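Local coordinates for D-glycerate 3-kinase (Cryptococcus neoformans var. grubii serotype A, PDB 6CKG), which probably works as a kinase, transferring a phosphate group from ATP to the 3-hydroxyl of D-glycerate to give 3-phosphoglycerate, at residues K127-D133 with Q145-L149; T219-Y223 with I288-M292. All blocks are in the same frame, centred on the assembly; numbering follows the deposited sequence. Where two conformers were deposited one is given.

Interaction 1 of 2, residues K127-D133 with Q145-L149; sequences KLKSIND and QRAQL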
loop_
_atom_site.group_PDB
_atom_site.type_symbol
_atom_site.label_atom_id
_atom_site.label_comp_id
_atom_site.label_asym_id
_atom_site.label_seq_id
_atom_site.Cartn_x
_atom_site.Cartn_y
_atom_site.Cartn_z
ATOM N N LYS A 127 -0.180 -1.338 18.216
ATOM C CA LYS A 127 -0.786 -0.342 19.096
ATOM C C LYS A 127 -2.248 -0.110 18.730
ATOM O O LYS A 127 -3.120 -0.082 19.606
ATOM C CB LYS A 127 0.005 0.966 19.028
ATOM C CG LYS A 127 -0.326 1.971 20.144
ATOM C CD LYS A 127 0.134 1.470 21.504
ATOM C CE LYS A 127 -0.015 2.533 22.589
ATOM N NZ LYS A 127 0.994 3.618 22.442
ATOM N N LEU A 128 -2.535 0.089 17.439
ATOM C CA LEU A 128 -3.925 0.287 17.035
ATOM C C LEU A 128 -4.773 -0.932 17.365
ATOM O O LEU A 128 -5.926 -0.797 17.794
ATOM C CB LEU A 128 -4.012 0.612 15.543
ATOM C CG LEU A 128 -3.450 1.976 15.130
ATOM C CD1 LEU A 128 -3.292 2.100 13.600
ATOM C CD2 LEU A 128 -4.299 3.111 15.679
ATOM N N LYS A 129 -4.212 -2.134 17.205
ATOM C CA LYS A 129 -5.001 -3.346 17.404
ATOM C C LYS A 129 -5.329 -3.603 18.873
ATOM O O LYS A 129 -6.289 -4.318 19.157
ATOM C CB LYS A 129 -4.281 -4.543 16.781
ATOM C CG LYS A 129 -4.340 -4.541 15.249
ATOM C CD LYS A 129 -3.487 -5.638 14.630
ATOM C CE LYS A 129 -4.134 -7.005 14.736
ATOM N NZ LYS A 129 -4.943 -7.341 13.525
ATOM N N SER A 130 -4.569 -3.031 19.807
ATOM C CA SER A 130 -4.867 -3.115 21.229
ATOM C C SER A 130 -5.577 -1.873 21.752
ATOM O O SER A 130 -5.784 -1.749 22.966
ATOM C CB SER A 130 -3.580 -3.344 22.024
ATOM O OG SER A 130 -2.764 -2.184 22.016
ATOM N N ILE A 131 -5.959 -0.947 20.870
ATOM C CA ILE A 131 -6.442 0.352 21.345
ATOM C C ILE A 131 -7.823 0.278 22.009
ATOM O O ILE A 131 -8.198 1.204 22.742
ATOM C CB ILE A 131 -6.427 1.357 20.175
ATOM C CG1 ILE A 131 -6.295 2.792 20.685
ATOM C CG2 ILE A 131 -7.673 1.197 19.293
ATOM C CD1 ILE A 131 -5.851 3.756 19.601
ATOM N N ASN A 132 -8.588 -0.797 21.805
ATOM C CA ASN A 132 -9.885 -0.924 22.468
ATOM C C ASN A 132 -9.795 -1.633 23.812
ATOM O O ASN A 132 -10.816 -1.754 24.504
ATOM C CB ASN A 132 -10.884 -1.669 21.576
ATOM C CG ASN A 132 -11.113 -0.983 20.253
ATOM O OD1 ASN A 132 -10.946 0.229 20.137
ATOM N ND2 ASN A 132 -11.501 -1.754 19.240
ATOM N N ASP A 133 -8.611 -2.110 24.193
ATOM C CA ASP A 133 -8.466 -2.848 25.439
ATOM C C ASP A 133 -8.768 -1.948 26.623
ATOM O O ASP A 133 -8.379 -0.775 26.648
ATOM C CB ASP A 133 -7.056 -3.414 25.580
ATOM C CG ASP A 133 -6.784 -4.552 24.625
ATOM O OD1 ASP A 133 -7.687 -4.912 23.838
ATOM O OD2 ASP A 133 -5.656 -5.083 24.668
ATOM N N GLN A 145 -5.956 4.470 25.875
ATOM C CA GLN A 145 -6.414 4.015 24.570
ATOM C C GLN A 145 -6.014 5.004 23.480
ATOM O O GLN A 145 -6.876 5.555 22.785
ATOM C CB GLN A 145 -7.933 3.820 24.586
ATOM C CG GLN A 145 -8.433 2.923 25.712
ATOM C CD GLN A 145 -9.940 2.722 25.671
ATOM O OE1 GLN A 145 -10.461 1.984 24.832
ATOM N NE2 GLN A 145 -10.649 3.384 26.577
ATOM N N ARG A 146 -4.710 5.239 23.320
ATOM C CA ARG A 146 -4.210 6.242 22.389
ATOM C C ARG A 146 -3.039 5.664 21.607
ATOM O O ARG A 146 -2.390 4.706 22.035
ATOM C CB ARG A 146 -3.796 7.535 23.119
ATOM C CG ARG A 146 -4.973 8.269 23.781
ATOM C CD ARG A 146 -4.550 9.503 24.566
ATOM N NE ARG A 146 -4.137 10.602 23.697
ATOM C CZ ARG A 146 -3.603 11.742 24.134
ATOM N NH1 ARG A 146 -3.415 11.943 25.435
ATOM N NH2 ARG A 146 -3.253 12.686 23.268
ATOM N N ALA A 147 -2.800 6.242 20.432
ATOM C CA ALA A 147 -1.650 5.902 19.613
ATOM C C ALA A 147 -1.204 7.147 18.861
ATOM O O ALA A 147 -1.959 8.111 18.712
ATOM C CB ALA A 147 -1.965 4.768 18.637
ATOM N N GLN A 148 0.052 7.132 18.425
ATOM C CA GLN A 148 0.638 8.215 17.651
ATOM C C GLN A 148 1.155 7.641 16.340
ATOM O O GLN A 148 1.886 6.646 16.343
ATOM C CB GLN A 148 1.776 8.906 18.418
ATOM C CG GLN A 148 1.353 9.673 19.679
ATOM C CD GLN A 148 1.096 8.768 20.876
ATOM O OE1 GLN A 148 1.750 7.737 21.047
ATOM N NE2 GLN A 148 0.128 9.150 21.708
ATOM N N LEU A 149 0.766 8.256 15.228
ATOM C CA LEU A 149 1.205 7.740 13.943
ATOM C C LEU A 149 2.135 8.720 13.236
ATOM O O LEU A 149 1.977 9.939 13.359
ATOM C CB LEU A 149 0.003 7.436 13.040
ATOM C CG LEU A 149 -1.016 6.479 13.668
ATOM C CD1 LEU A 149 -2.204 6.269 12.755
ATOM C CD2 LEU A 149 -0.372 5.144 14.012
#
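Start with the methyl of Ala147, the bump in the middle of this contact. It drops into a shallow hollow where helix 118-129 runs out: Lys127 CG lies 3.6 Å from Ala147 CB, while Leu128 CD2 and Ile131 CD1 are each 4.1 Å from that same CB. A side chain this small lets the strand come close, with the CA atoms of Lys127 and Ala147 6.3 Å apart. Lys127 then lies over the strand backbone, its CE 3.3 Å from Arg146 O. Further along the strand, Leu128 CD1 meets Leu149 CD2 at 4.2 Å.

Past the helix the chain bends through a type I beta turn from Ser130 to Asp133, closed by Asp133 N to Ser130 O at 3.1 Å. The turn brings Ile131 round, and its extended side chain lies along the strand entrance, CG1 3.9 Å from Arg146 N and CD1 4.0 Å from Ala147 N. Here the backbones are closest, 4.9 Å between the CA atoms of Ile131 and Gln145. The aliphatic part of Gln145 fits against the turn, CG 3.8 Å from Asp133 O.

Apolar packing makes up much of the fit; the backbone of strand 146-153 pairs with strand 162-171, Ala147 bonding to Val170 in an antiparallel two-stranded sheet. Val170 also touches Leu128, Ile131 and Leu149, so the helix end packs across both strands. Leu128 reaches on to Ala80 and Met82 of strand 79-83, at the edge of the main sheet, and Asn132 hydrogen-bonds Ile174 N and Cys45 O in the loops before strands 176-180 and 48-53.

Interaction 2 of 2, residues T219-Y223 with I288-M292; sequences TILLY and INRYM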
loop_
_atom_site.group_PDB
_atom_site.type_symbol
_atom_site.label_atom_id
_atom_site.label_comp_id
_atom_site.label_asym_id
_atom_site.label_seq_id
_atom_site.Cartn_x
_atom_site.Cartn_y
_atom_site.Cartn_z
ATOM N N THR A 219 9.044 -4.253 -17.313
ATOM C CA THR A 219 10.048 -3.407 -16.677
ATOM C C THR A 219 11.066 -4.205 -15.870
ATOM O O THR A 219 12.147 -3.680 -15.584
ATOM C CB THR A 219 9.385 -2.365 -15.784
ATOM O OG1 THR A 219 8.674 -3.023 -14.731
ATOM C CG2 THR A 219 8.422 -1.516 -16.593
ATOM N N ILE A 220 10.765 -5.450 -15.492
ATOM C CA ILE A 220 11.770 -6.214 -14.757
ATOM C C ILE A 220 13.022 -6.395 -15.604
ATOM O O ILE A 220 14.125 -6.520 -15.062
ATOM C CB ILE A 220 11.222 -7.577 -14.277
ATOM C CG1 ILE A 220 10.733 -8.425 -15.442
ATOM C CG2 ILE A 220 10.117 -7.369 -13.237
ATOM C CD1 ILE A 220 10.308 -9.853 -15.029
ATOM N N LEU A 221 12.882 -6.382 -16.936
ATOM C CA LEU A 221 14.045 -6.504 -17.813
ATOM C C LEU A 221 14.949 -5.281 -17.755
ATOM O O LEU A 221 16.053 -5.332 -18.300
ATOM C CB LEU A 221 13.614 -6.741 -19.261
ATOM C CG LEU A 221 12.862 -8.048 -19.556
ATOM C CD1 LEU A 221 12.556 -8.165 -21.029
ATOM C CD2 LEU A 221 13.673 -9.256 -19.096
ATOM N N LEU A 222 14.509 -4.185 -17.123
ATOM C CA LEU A 222 15.388 -3.037 -16.937
ATOM C C LEU A 222 16.405 -3.254 -15.825
ATOM O O LEU A 222 17.328 -2.446 -15.683
ATOM C CB LEU A 222 14.566 -1.777 -16.631
ATOM C CG LEU A 222 13.631 -1.253 -17.726
ATOM C CD1 LEU A 222 12.651 -0.256 -17.135
ATOM C CD2 LEU A 222 14.426 -0.620 -18.870
ATOM N N TYR A 223 16.271 -4.324 -15.049
ATOM C CA TYR A 223 17.034 -4.504 -13.824
ATOM C C TYR A 223 17.752 -5.845 -13.843
ATOM O O TYR A 223 17.302 -6.799 -14.484
ATOM C CB TYR A 223 16.094 -4.390 -12.604
ATOM C CG TYR A 223 15.457 -3.021 -12.536
ATOM C CD1 TYR A 223 16.169 -1.926 -12.044
ATOM C CD2 TYR A 223 14.161 -2.808 -13.001
ATOM C CE1 TYR A 223 15.601 -0.657 -12.010
ATOM C CE2 TYR A 223 13.584 -1.548 -12.963
ATOM C CZ TYR A 223 14.302 -0.486 -12.465
ATOM O OH TYR A 223 13.717 0.752 -12.439
ATOM N N ILE A 288 7.923 5.784 -12.464
ATOM C CA ILE A 288 7.016 4.646 -12.432
ATOM C C ILE A 288 7.760 3.367 -12.810
ATOM O O ILE A 288 7.394 2.274 -12.361
ATOM C CB ILE A 288 5.803 4.915 -13.344
ATOM C CG1 ILE A 288 4.812 5.867 -12.656
ATOM C CG2 ILE A 288 5.071 3.624 -13.718
ATOM C CD1 ILE A 288 4.183 5.315 -11.357
ATOM N N ASN A 289 8.834 3.481 -13.596
ATOM C CA ASN A 289 9.632 2.308 -13.931
ATOM C C ASN A 289 10.313 1.707 -12.707
ATOM O O ASN A 289 10.700 0.536 -12.751
ATOM C CB ASN A 289 10.679 2.658 -14.994
ATOM C CG ASN A 289 10.081 2.802 -16.374
ATOM O OD1 ASN A 289 8.992 2.308 -16.643
ATOM N ND2 ASN A 289 10.799 3.471 -17.261
ATOM N N ARG A 290 10.481 2.475 -11.627
ATOM C CA ARG A 290 11.000 1.906 -10.384
ATOM C C ARG A 290 9.944 1.094 -9.631
ATOM O O ARG A 290 10.301 0.158 -8.909
ATOM C CB ARG A 290 11.560 3.010 -9.474
ATOM C CG ARG A 290 12.956 3.558 -9.894
ATOM C CD ARG A 290 13.543 4.630 -8.922
ATOM N NE ARG A 290 14.000 4.080 -7.635
ATOM C CZ ARG A 290 13.369 4.258 -6.471
ATOM N NH1 ARG A 290 13.840 3.714 -5.355
ATOM N NH2 ARG A 290 12.266 4.987 -6.418
ATOM N N TYR A 291 8.656 1.433 -9.770
ATOM C CA TYR A 291 7.588 0.699 -9.095
ATOM C C TYR A 291 7.064 -0.483 -9.899
ATOM O O TYR A 291 6.682 -1.498 -9.308
ATOM C CB TYR A 291 6.413 1.632 -8.779
ATOM C CG TYR A 291 6.737 2.663 -7.727
ATOM C CD1 TYR A 291 7.429 3.834 -8.055
ATOM C CD2 TYR A 291 6.371 2.461 -6.399
ATOM C CE1 TYR A 291 7.736 4.775 -7.086
ATOM C CE2 TYR A 291 6.675 3.395 -5.428
ATOM C CZ TYR A 291 7.350 4.548 -5.777
ATOM O OH TYR A 291 7.648 5.467 -4.806
ATOM N N MET A 292 7.011 -0.359 -11.224
ATOM C CA MET A 292 6.416 -1.398 -12.065
ATOM C C MET A 292 6.991 -2.802 -11.869
ATOM O O MET A 292 6.212 -3.765 -11.951
ATOM C CB MET A 292 6.530 -0.991 -13.542
ATOM C CG MET A 292 5.289 -0.341 -14.108
ATOM S SD MET A 292 3.822 -1.395 -14.026
ATOM C CE MET A 292 2.773 -0.324 -13.065
#
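Thr219 and Asn289 give up the most surface here, 63 and 60 Å², with Tyr223 next at 44 Å². The CA-to-CB bond of Thr219 points toward helix 281-298: OG1 sits 3.2 Å from Met292 CB, and CG2 is 3.9 Å from Asn289 OD1. The threonine hydroxyl is hydrogen-bonded one turn further along that helix, to Glu296, whose carboxylate also takes the backbone NH of Ile220.

Residues 219-222 form a short 3-10 turn, with Leu222 N bonded to Thr219 O at 2.9 Å, just ahead of helix 225-236. The contact sets the lead-in of one helix against the flank of another, in what strand order and sequence mark as a P-loop kinase fold.

Asn289 also meets Leu222 and Tyr223. Its side chain packs against Leu222, whose CD1 is 4.1 Å from Asn289 CG, while OD1 makes a weak hydrogen bond to Trp260. Its carbonyl would normally accept from the NH four residues on, but Pro293 has none to give. Tyr223 uses that gap: its OH donates a weak hydrogen bond to Asn289 O at 3.0 Å, the oxygen lying near the plane of the ring. The same OH is 3.6 Å from Arg290 CA, and the tyrosine also touches Pro293.

In the fold
The two contacts lie on opposite sides of the chain's centre, their centres 21 Å and 18 Å from it and 37 Å from each other, with nearest atoms about 19 Å apart. Strand 48-53 of the main sheet relates them. Interaction 1 is near its start, where Ile131 touches Pro47; the strand then runs into the glycine-rich P-loop, expected to hold the ATP phosphates and partly unmodelled. Interaction 2 lies toward that end: Tyr291, from its helical segment, touches Gln56 of the P-loop. The ethanediol about 4 Å from the Leu149 side chain, at interaction 1, probably comes from the crystallisation liquor.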